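Putative GAF sensor protein (Burkholderia vietnamiensis, PDB 5HL6) probably reduces free L-methionine-(R)-S-oxide to methionine with a single GAF domain. Local coordinates at residues 22-27 against 152-157; 36-39 against 43-46; 51-56 against 76-81; 63-68 against 72-77; 100-105 against 157-162. All coordinates share one frame; numbering follows the deposited sequence.

How the interactions relate
From the N terminus, helix 20-35 opens interaction 1, which closes only when the chain returns as helix 152-176, so that the first and last helices of the chain lie together. Interactions 2, 3 and 4 all fall within that span. Interaction 2 closes a short turn into helix 41-55; interaction 3 then joins the end of this helix to residues 76-81, and interaction 4, the hairpin of strands 61-67 and 72-77, shares Pro76 and Phe77 with it. Interaction 5 crosses interaction 1 in sequence, shares Gly157 and ties the approach to the outermost strand 103-105 to helix 152-176. Interactions 2, 3 and 4 also touch the second subunit.

Interaction 1: residues 22-27 against 152-157; sequences ELYATL and DEDRSG
Tyr24 and Gly157 mark the closest backbone approach of two nearly parallel helical segments, whose axes come within 9.9 Å at a crossing angle of -17°. The CA atoms of Tyr24 and Gly157 are 5.3 Å apart. The Tyr24 side chain bridges the two helices here. With CG anti to its own carbonyl carbon (chi1 -85°), the ring is carried across the other helix, and one face lies over the backbone of Gly157. Gly157 CA stands 3.6 Å from the centroid of the Tyr24 ring, a CH-pi contact displaced toward the CB end of the ring. Gly157 offers only its CA here, so the ring lies directly on the helix backbone.

At the far end of the ring, Tyr24 OH donates to Asp154 OD1 at 2.6 Å. The carboxylate oxygen lies in the ring plane and receives the bond on its anti lone pair, while ring and carboxylate planes stand 73° apart. The phenol is thus fixed twice, at its face by the CH-pi contact with Gly157 and at its hydroxyl by the bond to Asp154. The other oxygen, OD2, forms a salt bridge with Lys20, so each oxygen of Asp154 has a partner on helix 20-35. Asp154 is buried, and the lysine together with the phenol would be expected to stabilise its negative charge.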
# COMPACT_ATOMS: atom_id res chain seq x y z
N GLU B 22 7.14 -19.16 16.21
CA GLU B 22 8.46 -18.64 15.90
C GLU B 22 8.42 -17.71 14.70
O GLU B 22 9.06 -16.65 14.70
CB GLU B 22 9.44 -19.79 15.67
CG GLU B 22 9.77 -20.57 16.93
CD GLU B 22 10.48 -21.87 16.63
OE1 GLU B 22 10.26 -22.43 15.54
OE2 GLU B 22 11.28 -22.32 17.48
N LEU B 23 7.67 -18.08 13.66
CA LEU B 23 7.59 -17.24 12.46
C LEU B 23 6.97 -15.89 12.77
O LEU B 23 7.46 -14.85 12.32
CB LEU B 23 6.81 -17.96 11.36
N TYR B 24 5.88 -15.87 13.55
CA TYR B 24 5.27 -14.60 13.93
C TYR B 24 6.18 -13.78 14.83
O TYR B 24 6.17 -12.54 14.76
CB TYR B 24 3.92 -14.84 14.62
CG TYR B 24 2.76 -14.99 13.66
CD1 TYR B 24 2.25 -13.89 12.98
CD2 TYR B 24 2.17 -16.23 13.44
CE1 TYR B 24 1.18 -14.03 12.10
CE2 TYR B 24 1.11 -16.38 12.56
CZ TYR B 24 0.62 -15.27 11.89
OH TYR B 24 -0.44 -15.42 11.02
N ALA B 25 6.97 -14.44 15.68
CA ALA B 25 7.93 -13.70 16.50
C ALA B 25 9.01 -13.06 15.64
O ALA B 25 9.38 -11.90 15.86
CB ALA B 25 8.54 -14.63 17.55
N THR B 26 9.54 -13.80 14.66
CA THR B 26 10.52 -13.23 13.75
C THR B 26 9.94 -12.06 12.97
O THR B 26 10.59 -11.02 12.80
CB THR B 26 11.04 -14.32 12.80
OG1 THR B 26 11.80 -15.27 13.55
CG2 THR B 26 11.90 -13.72 11.70
N LEU B 27 8.70 -12.21 12.49
CA LEU B 27 8.05 -11.15 11.72
C LEU B 27 7.78 -9.92 12.57
O LEU B 27 7.89 -8.79 12.08
CB LEU B 27 6.76 -11.70 11.09
CG LEU B 27 6.06 -10.87 10.02
CD1 LEU B 27 7.04 -10.44 8.94
CD2 LEU B 27 4.91 -11.66 9.40
N ASP B 152 -6.07 -20.31 15.70
CA ASP B 152 -5.84 -19.49 16.88
C ASP B 152 -4.38 -19.05 17.01
O ASP B 152 -4.11 -18.03 17.65
CB ASP B 152 -6.28 -20.22 18.14
CG ASP B 152 -6.50 -19.27 19.29
OD1 ASP B 152 -7.25 -18.28 19.11
OD2 ASP B 152 -5.91 -19.49 20.37
N GLU B 153 -3.45 -19.80 16.42
CA GLU B 153 -2.06 -19.36 16.39
C GLU B 153 -1.89 -18.15 15.49
O GLU B 153 -1.13 -17.23 15.81
CB GLU B 153 -1.14 -20.50 15.94
CG GLU B 153 -0.87 -21.56 16.99
CD GLU B 153 0.13 -22.59 16.50
OE1 GLU B 153 -0.20 -23.34 15.57
OE2 GLU B 153 1.25 -22.63 17.05
N ASP B 154 -2.58 -18.14 14.35
CA ASP B 154 -2.58 -16.94 13.51
C ASP B 154 -3.27 -15.79 14.23
O ASP B 154 -2.87 -14.63 14.09
CB ASP B 154 -3.27 -17.22 12.17
CG ASP B 154 -2.50 -18.19 11.32
OD1 ASP B 154 -1.37 -17.85 10.92
OD2 ASP B 154 -3.04 -19.30 11.04
N ARG B 155 -4.33 -16.09 14.98
CA ARG B 155 -5.01 -15.06 15.76
C ARG B 155 -4.03 -14.40 16.74
O ARG B 155 -3.92 -13.17 16.78
CB ARG B 155 -6.20 -15.67 16.51
CG ARG B 155 -7.12 -14.66 17.17
CD ARG B 155 -6.68 -14.31 18.58
NE ARG B 155 -6.48 -15.50 19.40
CZ ARG B 155 -5.84 -15.50 20.57
NH1 ARG B 155 -5.70 -16.64 21.24
NH2 ARG B 155 -5.33 -14.38 21.06
N SER B 156 -3.31 -15.21 17.52
CA SER B 156 -2.33 -14.67 18.45
C SER B 156 -1.20 -13.96 17.72
O SER B 156 -0.73 -12.91 18.17
CB SER B 156 -1.76 -15.80 19.31
OG SER B 156 -2.77 -16.38 20.12
N GLY B 157 -0.76 -14.52 16.60
CA GLY B 157 0.34 -13.92 15.86
C GLY B 157 -0.03 -12.58 15.25
O GLY B 157 0.72 -11.61 15.35

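Interaction 2: residues 36-39 against 43-46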
# COMPACT_ATOMS: atom_id res chain seq x y z
N GLU B 36 10.30 1.44 13.49
CA GLU B 36 10.76 2.08 14.73
C GLU B 36 11.19 3.53 14.53
O GLU B 36 10.84 4.41 15.33
CB GLU B 36 11.92 1.28 15.32
CG GLU B 36 11.59 0.50 16.57
CD GLU B 36 12.76 -0.34 17.05
OE1 GLU B 36 13.77 -0.43 16.31
OE2 GLU B 36 12.68 -0.91 18.16
N SER B 37 11.99 3.80 13.51
CA SER B 37 12.62 5.10 13.39
C SER B 37 11.99 6.00 12.33
O SER B 37 12.40 7.15 12.19
CB SER B 37 14.12 4.93 13.11
OG SER B 37 14.31 4.22 11.90
N GLU B 38 10.99 5.51 11.58
CA GLU B 38 10.33 6.36 10.59
C GLU B 38 9.18 7.10 11.26
O GLU B 38 8.29 6.45 11.84
CB GLU B 38 9.83 5.54 9.41
CG GLU B 38 8.91 6.31 8.47
CD GLU B 38 9.53 7.60 7.97
OE1 GLU B 38 10.71 7.60 7.57
OE2 GLU B 38 8.83 8.64 8.00
N PRO B 39 9.13 8.43 11.20
CA PRO B 39 8.04 9.15 11.88
C PRO B 39 6.70 9.07 11.16
O PRO B 39 5.66 9.16 11.82
CB PRO B 39 8.56 10.60 11.93
CG PRO B 39 9.56 10.69 10.85
CD PRO B 39 10.22 9.34 10.79
N ALA B 43 3.52 6.05 5.82
CA ALA B 43 4.64 5.25 5.34
C ALA B 43 4.76 3.95 6.12
O ALA B 43 4.96 2.87 5.54
CB ALA B 43 5.95 6.05 5.45
N ASN B 44 4.66 4.02 7.45
CA ASN B 44 4.75 2.81 8.25
C ASN B 44 3.59 1.86 7.96
O ASN B 44 3.79 0.64 7.87
CB ASN B 44 4.83 3.15 9.74
CG ASN B 44 6.17 3.75 10.11
OD1 ASN B 44 7.20 3.37 9.55
ND2 ASN B 44 6.16 4.71 11.02
N ALA B 45 2.38 2.39 7.80
CA ALA B 45 1.24 1.55 7.45
C ALA B 45 1.44 0.87 6.09
O ALA B 45 1.19 -0.33 5.95
CB ALA B 45 -0.05 2.37 7.45
N ALA B 46 1.92 1.62 5.09
CA ALA B 46 2.17 1.02 3.78
C ALA B 46 3.25 -0.05 3.86
O ALA B 46 3.10 -1.15 3.30
CB ALA B 46 2.53 2.11 2.77
O HOH W 1 4.56 6.61 12.62
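Asn44 reaches from the first turn of helix 41-55 back to Glu38, in the loop that leads into that helix. Its CB starts toward the loop, and CG, placed anti to the carbonyl carbon of Asn44 (chi1 -72°), brings the amide beside the backbone and CB of Glu38. The two amide branches then meet different things. OD1 lies against the aliphatic part of Glu38, 3.4 Å from Glu38 CB and slightly farther from CG. ND2 donates to Glu38 O at 2.9 Å with an N-H...O angle of 162°; the acceptor lies in the amide plane, although the nitrogen sits 41° out of the carbonyl plane of Glu38. ND2 also donates to a water, at 3.0 Å from the water oxygen, and that water donates in turn to Pro39 O at 2.9 Å. Glu38 O and the water thus both accept from ND2, which fixes the rotation of the amide.

Glu38 CG, anti to its backbone N, lies 4.2 Å from Ala43 CB; the bend at chi2 then turns the carboxylate. OE2 accepts from Asp40 N, and OE1 forms a salt bridge with Arg85 of the second subunit. Lys172 of helix 152-176 also donates to Glu38 O. The arrangement is a short loop between two consecutive helices of the GAF domain, 20-35 and 41-55, with an asparagine tying the loop carbonyl to the second helix at the subunit interface.

Interaction 3: residues 51-56 against 76-81. With EDO (1,2-ethanediol), chain C.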
# COMPACT_ATOMS: atom_id res chain seq x y z
N LEU B 51 5.15 -5.74 4.23
CA LEU B 51 6.00 -6.72 4.89
C LEU B 51 5.21 -7.97 5.25
O LEU B 51 5.63 -9.10 4.97
CB LEU B 51 6.63 -6.09 6.14
CG LEU B 51 7.32 -7.09 7.07
CD1 LEU B 51 8.55 -7.67 6.39
CD2 LEU B 51 7.69 -6.39 8.38
N VAL B 52 4.04 -7.80 5.88
CA VAL B 52 3.27 -8.96 6.30
C VAL B 52 2.78 -9.75 5.11
O VAL B 52 2.87 -10.98 5.08
CB VAL B 52 2.12 -8.53 7.22
CG1 VAL B 52 1.29 -9.75 7.62
CG2 VAL B 52 2.68 -7.81 8.45
N TYR B 53 2.25 -9.05 4.09
CA TYR B 53 1.70 -9.73 2.93
C TYR B 53 2.75 -10.60 2.25
O TYR B 53 2.45 -11.70 1.77
CB TYR B 53 1.13 -8.70 1.95
CG TYR B 53 0.46 -9.29 0.74
CD1 TYR B 53 -0.84 -9.77 0.81
CD2 TYR B 53 1.12 -9.36 -0.48
CE1 TYR B 53 -1.47 -10.30 -0.29
CE2 TYR B 53 0.50 -9.90 -1.60
CZ TYR B 53 -0.80 -10.36 -1.50
OH TYR B 53 -1.43 -10.90 -2.60
N HIS B 54 4.00 -10.14 2.22
CA HIS B 54 5.00 -10.89 1.49
C HIS B 54 5.76 -11.87 2.36
O HIS B 54 6.56 -12.65 1.83
CB HIS B 54 5.93 -9.92 0.76
CG HIS B 54 5.30 -9.31 -0.46
ND1 HIS B 54 4.64 -8.11 -0.43
CD2 HIS B 54 5.15 -9.79 -1.72
CE1 HIS B 54 4.14 -7.85 -1.63
NE2 HIS B 54 4.44 -8.86 -2.43
N SER B 55 5.48 -11.91 3.67
CA SER B 55 6.13 -12.87 4.55
C SER B 55 5.28 -14.11 4.85
O SER B 55 5.85 -15.12 5.26
CB SER B 55 6.50 -12.20 5.88
OG SER B 55 7.32 -11.06 5.64
N LEU B 56 3.97 -14.05 4.65
CA LEU B 56 3.09 -15.19 4.89
C LEU B 56 2.53 -15.71 3.57
O LEU B 56 2.19 -14.93 2.68
CB LEU B 56 1.95 -14.80 5.84
CG LEU B 56 2.41 -14.11 7.12
CD1 LEU B 56 1.25 -13.48 7.83
CD2 LEU B 56 3.13 -15.07 8.05
N PRO B 76 -3.61 2.08 3.50
CA PRO B 76 -2.71 1.27 2.66
C PRO B 76 -3.05 -0.21 2.75
O PRO B 76 -3.43 -0.71 3.81
CB PRO B 76 -1.31 1.55 3.24
CG PRO B 76 -1.45 2.85 3.99
CD PRO B 76 -2.87 2.82 4.54
N PHE B 77 -2.90 -0.92 1.63
CA PHE B 77 -3.14 -2.36 1.60
C PHE B 77 -2.43 -2.99 0.41
O PHE B 77 -2.12 -2.32 -0.58
CB PHE B 77 -4.64 -2.66 1.55
CG PHE B 77 -5.30 -2.25 0.25
CD1 PHE B 77 -5.31 -3.10 -0.85
CD2 PHE B 77 -5.91 -1.01 0.12
CE1 PHE B 77 -5.92 -2.73 -2.05
CE2 PHE B 77 -6.51 -0.62 -1.07
CZ PHE B 77 -6.52 -1.49 -2.16
N GLN B 78 -2.22 -4.31 0.51
CA GLN B 78 -1.82 -5.17 -0.61
C GLN B 78 -3.02 -6.00 -1.05
O GLN B 78 -3.76 -6.52 -0.21
CB GLN B 78 -0.68 -6.12 -0.21
CG GLN B 78 0.52 -5.43 0.39
CD GLN B 78 1.14 -4.44 -0.57
OE1 GLN B 78 1.49 -4.79 -1.69
NE2 GLN B 78 1.25 -3.19 -0.14
N GLY B 79 -3.20 -6.13 -2.36
CA GLY B 79 -4.31 -6.88 -2.92
C GLY B 79 -5.08 -6.06 -3.94
O GLY B 79 -4.75 -4.92 -4.24
N LYS B 80 -6.12 -6.69 -4.50
CA LYS B 80 -6.99 -5.98 -5.43
C LYS B 80 -7.85 -4.97 -4.66
O LYS B 80 -8.00 -5.08 -3.44
CB LYS B 80 -7.86 -6.97 -6.20
N PRO B 81 -8.39 -3.96 -5.34
CA PRO B 81 -9.32 -3.04 -4.68
C PRO B 81 -10.41 -3.81 -3.95
O PRO B 81 -10.88 -4.84 -4.43
CB PRO B 81 -9.89 -2.21 -5.84
CG PRO B 81 -8.84 -2.25 -6.88
CD PRO B 81 -8.16 -3.59 -6.75
C1 EDO C . 0.85 -13.40 -0.65
O1 EDO C . 0.71 -14.69 -0.02
C2 EDO C . 2.27 -13.23 -1.19
O2 EDO C . 3.20 -13.46 -0.13
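The Tyr53 ring is turned so that one face receives the aliphatic stem of Gln78. Placing CG anti to the backbone N (chi1 -177°) directs the ring from helix 41-55 toward residues 76-81, and Gln78 CB comes to 3.8 Å from the centroid of the Tyr53 ring, 21° off the normal. This is a CH-pi contact over the face, offset toward CG, where Gln78 CB lies 3.5 Å from Tyr53 CG. The amide of Gln78 is not stacked on the ring: the two planes are 54° apart, and the bend at chi2 takes the amide past the ring toward His54. There Gln78 OE1 lies at the edge of the imidazole, near its plane, 4.0 Å from His54 CE1, while His54 ND1 is hydrogen-bonded to Ala50 O.

The opposite face of Tyr53 is covered by a 1,2-ethanediol, probably from the crystallisation liquor, whose C1 stands 3.5 Å above the ring plane. Its hydroxyls donate to backbone carbonyls at the helix end, O2 to Tyr53 O at 2.7 Å and O1 to Leu56 O at 3.1 Å. In the crystal the ring thus lies between Gln78 and the diol. The polar end of Gln78 is satisfied in another subunit: NE2 donates to Phe77 O and OE1 accepts from Gly79 N, both of the second subunit.

Placed in the fold, the contact sets the C-terminal turn of helix 41-55 against the chain as it leaves strand 72-77. Val52 and Leu56 pack on helix 152-176, Leu51 packs on helix 20-35, and Gln78 also touches Ala50 one turn back along its partner helix.

Interaction 4: residues 63-68 against 72-77; sequences GFYFFD and LVVGPF
Gly63, at the start of the segment, pairs with Phe77 across the antiparallel hairpin in a non-hydrogen-bonded pair with the CA atoms only 3.8 Å apart. Gly63 CA lies directly against Phe77 CB, 3.7 Å away. At Phe64 the backbone binds both ways: Phe64 N donates to Pro76 O at 3.1 Å, and Phe64 O accepts from Gly75 N at 2.8 Å. Gly75 and Pro76 both bond to Phe64, in keeping with the beta bulge by which the register shifts one place between Gly63 and Tyr65.

Tyr65 pairs with Val74 and, with CG anti to the carbonyl carbon (chi1 -67°), its ring leans over that residue. Val74 CG2 stands over one face, 4.1 Å from the centroid of the Tyr65 ring, a CH-pi contact, while Tyr65 CB meets Leu72 CB. Phe66 points to the other face of the sheet. Its backbone exchanges two bonds with Val73, Phe66 N to Val73 O at 2.8 Å and Val73 N to Phe66 O at 2.9 Å, and the edge of its ring reaches Pro76 at right angles, Phe66 CE2 lying 3.9 Å from Pro76 CD. Phe67 follows with CB near Leu72 CD2, and Asp68 closes the row beside Val73 CG2; its carboxylate accepts from Thr70 and Glu71 backbone nitrogens and forms a salt bridge with Arg85.

Four backbone bonds therefore hold the strands together, while the side chains add almost wholly apolar contact; the one charged side chain, Asp68, sits at the turn.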
# COMPACT_ATOMS: atom_id res chain seq x y z
N GLY B 63 -4.16 -5.38 4.85
CA GLY B 63 -4.10 -3.93 4.94
C GLY B 63 -5.00 -3.39 6.03
O GLY B 63 -5.64 -4.14 6.78
N PHE B 64 -5.05 -2.06 6.08
CA PHE B 64 -5.71 -1.30 7.14
C PHE B 64 -7.01 -0.67 6.66
O PHE B 64 -7.11 -0.24 5.51
CB PHE B 64 -4.80 -0.17 7.63
CG PHE B 64 -3.55 -0.63 8.31
CD1 PHE B 64 -3.55 -0.87 9.68
CD2 PHE B 64 -2.38 -0.81 7.60
CE1 PHE B 64 -2.40 -1.30 10.33
CE2 PHE B 64 -1.22 -1.21 8.24
CZ PHE B 64 -1.24 -1.47 9.61
N TYR B 65 -7.99 -0.58 7.56
CA TYR B 65 -9.06 0.41 7.46
C TYR B 65 -8.92 1.31 8.67
O TYR B 65 -8.73 0.82 9.80
CB TYR B 65 -10.47 -0.22 7.42
CG TYR B 65 -10.77 -1.02 6.17
CD1 TYR B 65 -11.53 -0.49 5.14
CD2 TYR B 65 -10.30 -2.32 6.03
CE1 TYR B 65 -11.81 -1.22 4.00
CE2 TYR B 65 -10.56 -3.06 4.91
CZ TYR B 65 -11.31 -2.51 3.89
OH TYR B 65 -11.56 -3.26 2.76
N PHE B 66 -8.99 2.62 8.46
CA PHE B 66 -8.84 3.58 9.54
C PHE B 66 -10.18 4.23 9.85
O PHE B 66 -10.91 4.64 8.94
CB PHE B 66 -7.78 4.63 9.19
CG PHE B 66 -6.38 4.08 9.21
CD1 PHE B 66 -5.84 3.58 10.39
CD2 PHE B 66 -5.61 4.04 8.05
CE1 PHE B 66 -4.56 3.05 10.43
CE2 PHE B 66 -4.31 3.51 8.09
CZ PHE B 66 -3.79 3.03 9.28
N PHE B 67 -10.50 4.30 11.14
CA PHE B 67 -11.71 4.95 11.61
C PHE B 67 -11.59 6.46 11.44
O PHE B 67 -10.64 7.07 11.95
CB PHE B 67 -11.94 4.58 13.07
CG PHE B 67 -13.27 5.00 13.60
CD1 PHE B 67 -14.44 4.54 13.02
CD2 PHE B 67 -13.35 5.84 14.70
CE1 PHE B 67 -15.68 4.93 13.52
CE2 PHE B 67 -14.59 6.22 15.21
CZ PHE B 67 -15.75 5.77 14.61
N ASP B 68 -12.54 7.07 10.73
CA ASP B 68 -12.50 8.51 10.50
C ASP B 68 -13.37 9.28 11.49
O ASP B 68 -13.68 10.45 11.25
CB ASP B 68 -12.89 8.83 9.05
CG ASP B 68 -14.39 8.69 8.78
OD1 ASP B 68 -15.14 8.15 9.63
OD2 ASP B 68 -14.81 9.11 7.68
N LEU B 72 -15.25 3.25 8.99
CA LEU B 72 -13.95 2.81 8.48
C LEU B 72 -13.73 3.29 7.04
O LEU B 72 -14.65 3.29 6.22
CB LEU B 72 -13.85 1.29 8.54
CG LEU B 72 -13.93 0.66 9.93
CD1 LEU B 72 -13.98 -0.85 9.83
CD2 LEU B 72 -12.69 1.08 10.70
N VAL B 73 -12.48 3.68 6.74
CA VAL B 73 -12.05 4.14 5.43
C VAL B 73 -10.75 3.43 5.10
O VAL B 73 -9.84 3.40 5.94
CB VAL B 73 -11.85 5.67 5.39
CG1 VAL B 73 -11.53 6.13 3.95
CG2 VAL B 73 -13.07 6.42 5.95
N VAL B 74 -10.65 2.84 3.90
CA VAL B 74 -9.51 1.98 3.61
C VAL B 74 -8.23 2.81 3.62
O VAL B 74 -8.21 3.96 3.16
CB VAL B 74 -9.69 1.25 2.27
CG1 VAL B 74 -9.53 2.22 1.07
CG2 VAL B 74 -8.71 0.10 2.16
N GLY B 75 -7.17 2.23 4.19
CA GLY B 75 -5.84 2.83 4.19
C GLY B 75 -4.93 2.05 3.26
O GLY B 75 -5.40 1.41 2.32
N PRO B 76 -3.61 2.08 3.50
CA PRO B 76 -2.71 1.27 2.66
C PRO B 76 -3.05 -0.21 2.75
O PRO B 76 -3.43 -0.71 3.81
CB PRO B 76 -1.31 1.55 3.24
CG PRO B 76 -1.45 2.85 3.99
CD PRO B 76 -2.87 2.82 4.54
N PHE B 77 -2.90 -0.92 1.63
CA PHE B 77 -3.14 -2.36 1.60
C PHE B 77 -2.43 -2.99 0.41
O PHE B 77 -2.12 -2.32 -0.58
CB PHE B 77 -4.64 -2.66 1.55
CG PHE B 77 -5.30 -2.25 0.25
CD1 PHE B 77 -5.31 -3.10 -0.85
CD2 PHE B 77 -5.91 -1.01 0.12
CE1 PHE B 77 -5.92 -2.73 -2.05
CE2 PHE B 77 -6.51 -0.62 -1.07
CZ PHE B 77 -6.52 -1.49 -2.16

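Interaction 5: residues 100-105 against 157-162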
# COMPACT_ATOMS: atom_id res chain seq x y z
N ARG B 100 -15.03 -4.31 18.90
CA ARG B 100 -13.63 -4.23 19.33
C ARG B 100 -13.10 -5.61 19.75
O ARG B 100 -12.29 -5.75 20.68
CB ARG B 100 -13.47 -3.21 20.45
CG ARG B 100 -13.84 -1.79 20.02
CD ARG B 100 -13.58 -0.81 21.15
NE ARG B 100 -13.74 0.57 20.73
CZ ARG B 100 -13.27 1.61 21.42
NH1 ARG B 100 -12.60 1.41 22.55
NH2 ARG B 100 -13.46 2.84 20.97
N GLN B 101 -13.55 -6.63 19.04
CA GLN B 101 -13.14 -8.01 19.24
C GLN B 101 -12.51 -8.52 17.94
O GLN B 101 -12.98 -8.19 16.85
CB GLN B 101 -14.35 -8.88 19.66
CG GLN B 101 -14.87 -8.52 21.04
CD GLN B 101 -16.20 -9.17 21.38
OE1 GLN B 101 -16.72 -9.99 20.62
NE2 GLN B 101 -16.76 -8.81 22.52
N THR B 102 -11.43 -9.29 18.06
CA THR B 102 -10.81 -9.89 16.89
C THR B 102 -11.76 -10.92 16.27
O THR B 102 -12.38 -11.72 16.98
CB THR B 102 -9.48 -10.54 17.27
OG1 THR B 102 -8.52 -9.53 17.59
CG2 THR B 102 -8.93 -11.40 16.13
N GLN B 103 -11.87 -10.88 14.95
CA GLN B 103 -12.73 -11.78 14.20
C GLN B 103 -11.86 -12.76 13.43
O GLN B 103 -10.93 -12.36 12.73
CB GLN B 103 -13.62 -10.99 13.23
CG GLN B 103 -14.40 -9.87 13.88
CD GLN B 103 -15.48 -10.36 14.83
OE1 GLN B 103 -16.27 -11.25 14.50
NE2 GLN B 103 -15.54 -9.75 16.01
N VAL B 104 -12.16 -14.05 13.56
CA VAL B 104 -11.49 -15.10 12.80
C VAL B 104 -12.57 -15.89 12.07
O VAL B 104 -13.47 -16.46 12.70
CB VAL B 104 -10.65 -16.02 13.70
CG1 VAL B 104 -9.96 -17.08 12.86
CG2 VAL B 104 -9.63 -15.21 14.49
N VAL B 105 -12.49 -15.89 10.74
CA VAL B 105 -13.51 -16.51 9.90
C VAL B 105 -12.86 -17.66 9.14
O VAL B 105 -11.92 -17.44 8.36
CB VAL B 105 -14.14 -15.50 8.94
CG1 VAL B 105 -15.33 -16.11 8.20
CG2 VAL B 105 -14.55 -14.25 9.70
N GLY B 157 -0.76 -14.52 16.60
CA GLY B 157 0.34 -13.92 15.86
C GLY B 157 -0.03 -12.58 15.25
O GLY B 157 0.72 -11.61 15.35
N MET B 158 -1.19 -12.52 14.59
CA MET B 158 -1.64 -11.25 14.02
C MET B 158 -1.83 -10.19 15.10
O MET B 158 -1.49 -9.02 14.89
CB MET B 158 -2.93 -11.45 13.23
CG MET B 158 -2.74 -12.17 11.90
SD MET B 158 -1.65 -11.34 10.73
CE MET B 158 -1.72 -12.51 9.39
N GLU B 159 -2.37 -10.57 16.26
CA GLU B 159 -2.54 -9.60 17.33
C GLU B 159 -1.19 -9.07 17.81
O GLU B 159 -1.06 -7.88 18.11
CB GLU B 159 -3.34 -10.21 18.48
CG GLU B 159 -4.81 -10.38 18.11
CD GLU B 159 -5.62 -11.11 19.16
OE1 GLU B 159 -5.02 -11.72 20.07
OE2 GLU B 159 -6.87 -11.09 19.06
N ALA B 160 -0.18 -9.93 17.86
CA ALA B 160 1.14 -9.47 18.26
C ALA B 160 1.74 -8.55 17.21
O ALA B 160 2.41 -7.57 17.55
CB ALA B 160 2.06 -10.66 18.54
N LEU B 161 1.51 -8.84 15.92
CA LEU B 161 1.99 -7.92 14.88
C LEU B 161 1.32 -6.56 15.01
O LEU B 161 1.98 -5.53 14.90
CB LEU B 161 1.74 -8.51 13.49
CG LEU B 161 2.52 -9.76 13.10
CD1 LEU B 161 2.20 -10.17 11.68
CD2 LEU B 161 4.02 -9.53 13.28
N CYS B 162 0.00 -6.55 15.27
CA CYS B 162 -0.70 -5.28 15.38
C CYS B 162 -0.25 -4.49 16.61
O CYS B 162 -0.20 -3.26 16.55
CB CYS B 162 -2.21 -5.52 15.39
SG CYS B 162 -2.83 -6.07 13.76
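Thr102 OG1 donates to Glu159 OE2 at 2.7 Å, and this one bond carries the contact between residues 100-105 and helix 152-176. The glutamate oxygen receives it on the anti lone pair, the one directed away from OE1. Thr102 and Glu159 approach from opposite directions across an 8.3 Å separation of their CA atoms. The glutamate spans most of that distance, since its chain is extended beyond CG (chi2 174°) and places the carboxylate at the far end. Thr102 meets it with hydroxyl and carbon together: besides the bond, Glu159 OE2 lies 3.2 Å from Thr102 CB and 3.6 Å from Thr102 CG2.

Thr102 OG1 is directed to the helix because it lies anti to the carbonyl carbon (chi1 -70°), which leaves CG2 on the side of Arg155. The other carboxylate oxygen, Glu159 OE1, forms a salt bridge with Arg155 NH2, one turn earlier on the same helix. Each oxygen thus has its own partner, so the carboxylate is fixed in rotation, and the arginine would be expected to support its negative charge. Only 78 Å² is buried between the segments, in keeping with a small surface contact.

The bond lies where the chain runs from helix 91-99 into strand 103-105, the outermost strand of this chain's sheet, which pairs with strand 123-130. On the inner side of helix 152-176, Met158 and Cys162 pack on strands 123-130 and 136-144, while Leu161 packs on helix 20-35.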